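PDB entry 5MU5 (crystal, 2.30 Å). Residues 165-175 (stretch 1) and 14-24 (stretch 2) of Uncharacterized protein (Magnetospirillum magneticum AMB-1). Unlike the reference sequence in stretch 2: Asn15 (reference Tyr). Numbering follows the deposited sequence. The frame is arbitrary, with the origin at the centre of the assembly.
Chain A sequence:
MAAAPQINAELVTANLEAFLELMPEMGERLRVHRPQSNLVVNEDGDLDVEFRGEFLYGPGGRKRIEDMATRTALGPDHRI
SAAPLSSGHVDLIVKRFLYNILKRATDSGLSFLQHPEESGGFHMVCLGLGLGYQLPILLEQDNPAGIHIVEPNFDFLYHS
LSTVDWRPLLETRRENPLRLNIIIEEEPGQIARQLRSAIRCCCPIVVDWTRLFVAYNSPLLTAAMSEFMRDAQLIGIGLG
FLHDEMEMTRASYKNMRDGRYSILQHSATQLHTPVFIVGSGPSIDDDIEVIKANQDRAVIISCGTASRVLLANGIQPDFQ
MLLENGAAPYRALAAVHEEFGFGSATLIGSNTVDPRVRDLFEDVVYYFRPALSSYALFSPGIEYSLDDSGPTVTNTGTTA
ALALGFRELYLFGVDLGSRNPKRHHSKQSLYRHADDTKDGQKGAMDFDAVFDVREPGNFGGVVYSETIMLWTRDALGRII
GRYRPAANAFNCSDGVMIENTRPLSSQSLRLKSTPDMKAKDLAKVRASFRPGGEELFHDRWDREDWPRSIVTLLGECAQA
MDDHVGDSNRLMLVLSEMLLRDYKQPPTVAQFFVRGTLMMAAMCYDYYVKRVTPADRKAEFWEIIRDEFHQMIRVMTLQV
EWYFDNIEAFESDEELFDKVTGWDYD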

# COMPACT_ATOMS: atom_id res chain seq x y z
N ASP A 165 23.69 18.02 19.61
CA ASP A 165 23.78 19.12 18.68
C ASP A 165 22.68 18.90 17.63
O ASP A 165 22.89 18.28 16.60
CB ASP A 165 25.17 19.17 18.03
CG ASP A 165 25.42 20.50 17.32
OD1 ASP A 165 24.46 21.25 17.07
OD2 ASP A 165 26.60 20.79 17.02
N TRP A 166 21.49 19.42 17.92
CA TRP A 166 20.33 19.19 17.08
C TRP A 166 20.24 19.93 15.75
O TRP A 166 19.54 19.47 14.84
CB TRP A 166 19.09 19.53 17.88
CG TRP A 166 18.64 18.47 18.79
CD1 TRP A 166 18.69 18.47 20.15
CD2 TRP A 166 18.03 17.25 18.40
NE1 TRP A 166 18.14 17.32 20.64
CE2 TRP A 166 17.73 16.54 19.59
CE3 TRP A 166 17.70 16.67 17.17
CZ2 TRP A 166 17.11 15.28 19.58
CZ3 TRP A 166 17.10 15.41 17.15
CH2 TRP A 166 16.81 14.73 18.35
N ARG A 167 20.90 21.07 15.63
CA ARG A 167 20.77 21.87 14.43
C ARG A 167 21.18 21.17 13.14
O ARG A 167 20.45 21.23 12.18
CB ARG A 167 21.47 23.24 14.55
CG ARG A 167 21.39 24.04 13.25
CD ARG A 167 21.70 25.51 13.37
NE ARG A 167 20.57 26.28 13.90
CZ ARG A 167 19.55 26.74 13.17
NH1 ARG A 167 19.47 26.51 11.87
NH2 ARG A 167 18.59 27.43 13.77
N PRO A 168 22.35 20.50 13.11
CA PRO A 168 22.71 19.80 11.88
C PRO A 168 21.69 18.72 11.51
O PRO A 168 21.45 18.49 10.34
CB PRO A 168 24.07 19.19 12.22
CG PRO A 168 24.62 20.06 13.31
CD PRO A 168 23.41 20.40 14.13
N LEU A 169 21.07 18.09 12.50
CA LEU A 169 20.01 17.11 12.23
C LEU A 169 18.77 17.78 11.67
O LEU A 169 18.27 17.40 10.60
CB LEU A 169 19.64 16.35 13.49
CG LEU A 169 20.74 15.42 14.00
CD1 LEU A 169 20.38 14.81 15.34
CD2 LEU A 169 20.94 14.33 12.97
N LEU A 170 18.27 18.78 12.38
CA LEU A 170 17.08 19.50 11.95
C LEU A 170 17.25 20.17 10.60
O LEU A 170 16.31 20.28 9.83
CB LEU A 170 16.69 20.53 13.00
CG LEU A 170 16.12 19.88 14.25
CD1 LEU A 170 16.28 20.79 15.46
CD2 LEU A 170 14.66 19.52 14.01
N GLU A 171 18.48 20.62 10.32
CA GLU A 171 18.81 21.25 9.05
C GLU A 171 18.48 20.37 7.84
O GLU A 171 18.22 20.88 6.78
CB GLU A 171 20.30 21.63 9.04
CG GLU A 171 20.66 22.72 8.05
CD GLU A 171 19.88 23.99 8.29
OE1 GLU A 171 19.77 24.43 9.46
OE2 GLU A 171 19.35 24.55 7.32
N THR A 172 18.50 19.04 8.02
CA THR A 172 18.14 18.09 6.93
C THR A 172 16.67 18.15 6.52
O THR A 172 16.31 17.64 5.46
CB THR A 172 18.46 16.63 7.32
OG1 THR A 172 17.74 16.24 8.50
CG2 THR A 172 19.97 16.45 7.58
N ARG A 173 15.83 18.74 7.37
CA ARG A 173 14.41 18.94 7.05
C ARG A 173 14.15 20.14 6.18
O ARG A 173 13.03 20.29 5.69
CB ARG A 173 13.59 19.14 8.32
CG ARG A 173 13.51 17.89 9.16
CD ARG A 173 12.86 18.20 10.48
NE ARG A 173 11.52 18.72 10.30
CZ ARG A 173 10.42 17.98 10.23
NH1 ARG A 173 10.49 16.66 10.31
NH2 ARG A 173 9.26 18.56 10.08
N ARG A 174 15.14 21.02 6.01
CA ARG A 174 14.92 22.23 5.25
C ARG A 174 14.30 21.99 3.87
O ARG A 174 13.26 22.54 3.57
CB ARG A 174 16.19 23.04 5.10
CG ARG A 174 15.94 24.40 4.48
CD ARG A 174 17.18 25.28 4.49
NE ARG A 174 17.60 25.60 5.85
CZ ARG A 174 16.99 26.49 6.64
NH1 ARG A 174 15.92 27.17 6.23
NH2 ARG A 174 17.46 26.72 7.86
N GLU A 175 14.95 21.20 3.03
CA GLU A 175 14.43 20.91 1.67
C GLU A 175 13.38 19.82 1.70
O GLU A 175 12.46 19.84 0.90
CB GLU A 175 15.55 20.48 0.72
CG GLU A 175 16.75 21.42 0.72
CD GLU A 175 16.36 22.86 0.48
OE1 GLU A 175 15.45 23.09 -0.36
OE2 GLU A 175 16.95 23.77 1.12
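Stretch 2 14-24: ANLEAFLELMP

Stretch 2 is helical from Ala14 to Leu22, continuing a helix that begins earlier in the chain; Met23 leaves helical phi/psi and occupies the N-cap position before the next helix. It runs nearly parallel to the helix of stretch 1 around Trp166-Glu171, the N-to-C directions differing by 11° and the axes approaching to 9.1 Å. In register, Asn15 lies beside Trp166 (CA-CA 5.6 Å), Ala18 beside Arg167 (CA-CA 5.6 Å) and Leu22 beside Leu170 (CA-CA 6.0 Å). At the N-terminal end of the contact, Asn15 OD1 accepts a hydrogen bond from Trp166 N (3.1 Å), while the edge of the Phe19 ring meets the Trp166 face, Phe19 CE2 to Trp166 CG 3.6 Å. Leu170 fills the centre: its CD1 lies over the Phe19 face, 3.7 Å from the ring centroid, and 3.6 Å from Ala18 CB. Further along, Leu170 CB meets Leu22 CD1 at 3.9 Å. Glu21 extends between two arginines, its OE1 forming a salt bridge with Arg167 NH2 (2.8 Å) and its OE2 another with Arg174 NH2 (3.1 Å). Where the helix ends, Leu22 O accepts a hydrogen bond from Arg173 NE (2.9 Å), and Met23 CE packs over the Arg173 guanidinium, 3.6 Å from Arg173 CD.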

# COMPACT_ATOMS: atom_id res chain seq x y z
N ALA A 14 20.16 27.48 21.40
CA ALA A 14 20.45 27.17 20.01
C ALA A 14 19.61 25.97 19.49
O ALA A 14 19.11 26.02 18.38
CB ALA A 14 21.94 26.91 19.82
N ASN A 15 19.47 24.91 20.28
CA ASN A 15 18.62 23.78 19.89
C ASN A 15 17.14 24.14 19.87
O ASN A 15 16.41 23.74 18.97
CB ASN A 15 18.79 22.59 20.84
CG ASN A 15 20.13 21.91 20.68
OD1 ASN A 15 20.73 21.93 19.62
ND2 ASN A 15 20.61 21.28 21.74
N LEU A 16 16.67 24.87 20.87
CA LEU A 16 15.26 25.24 20.91
C LEU A 16 14.91 26.09 19.70
O LEU A 16 13.86 25.91 19.08
CB LEU A 16 14.91 25.96 22.21
CG LEU A 16 13.44 26.34 22.38
CD1 LEU A 16 12.55 25.11 22.30
CD2 LEU A 16 13.22 27.06 23.70
N GLU A 17 15.81 26.99 19.34
CA GLU A 17 15.62 27.84 18.16
C GLU A 17 15.48 26.99 16.89
O GLU A 17 14.60 27.23 16.07
CB GLU A 17 16.78 28.83 18.01
CG GLU A 17 16.80 29.93 19.07
CD GLU A 17 18.10 30.73 19.11
OE1 GLU A 17 19.12 30.30 18.53
OE2 GLU A 17 18.11 31.81 19.74
N ALA A 18 16.35 26.00 16.74
CA ALA A 18 16.36 25.13 15.57
C ALA A 18 15.05 24.35 15.45
O ALA A 18 14.48 24.27 14.37
CB ALA A 18 17.54 24.18 15.62
N PHE A 19 14.57 23.77 16.55
CA PHE A 19 13.25 23.13 16.53
C PHE A 19 12.16 24.12 16.13
O PHE A 19 11.35 23.81 15.27
CB PHE A 19 12.91 22.49 17.87
CG PHE A 19 13.53 21.12 18.07
CD1 PHE A 19 12.91 19.99 17.54
CD2 PHE A 19 14.70 20.97 18.75
CE1 PHE A 19 13.47 18.74 17.70
CE2 PHE A 19 15.27 19.72 18.92
CZ PHE A 19 14.65 18.61 18.41
N LEU A 20 12.15 25.31 16.72
CA LEU A 20 11.11 26.28 16.39
C LEU A 20 11.14 26.70 14.93
O LEU A 20 10.11 27.02 14.36
CB LEU A 20 11.21 27.50 17.28
CG LEU A 20 10.78 27.26 18.72
CD1 LEU A 20 11.29 28.36 19.64
CD2 LEU A 20 9.28 27.14 18.80
N GLU A 21 12.32 26.68 14.34
CA GLU A 21 12.51 27.04 12.95
C GLU A 21 12.20 25.88 11.98
O GLU A 21 11.51 26.05 10.98
CB GLU A 21 13.96 27.49 12.74
CG GLU A 21 14.30 27.91 11.32
CD GLU A 21 15.77 28.24 11.12
OE1 GLU A 21 16.54 28.26 12.11
OE2 GLU A 21 16.15 28.50 9.97
N LEU A 22 12.71 24.69 12.28
CA LEU A 22 12.66 23.57 11.34
C LEU A 22 11.71 22.44 11.68
O LEU A 22 11.50 21.58 10.84
CB LEU A 22 14.08 23.02 11.19
CG LEU A 22 15.03 24.05 10.54
CD1 LEU A 22 16.47 23.85 10.99
CD2 LEU A 22 14.91 23.98 9.03
N MET A 23 11.16 22.42 12.90
CA MET A 23 10.14 21.43 13.31
C MET A 23 9.18 22.12 14.28
O MET A 23 9.08 21.74 15.46
CB MET A 23 10.81 20.21 13.95
CG MET A 23 9.92 18.99 13.95
SD MET A 23 10.64 17.60 14.85
CE MET A 23 11.79 16.97 13.65
N PRO A 24 8.45 23.14 13.78
CA PRO A 24 7.82 24.14 14.68
C PRO A 24 6.90 23.59 15.77
O PRO A 24 7.01 24.00 16.94
CB PRO A 24 7.08 25.10 13.73
CG PRO A 24 7.61 24.81 12.38
CD PRO A 24 8.14 23.40 12.36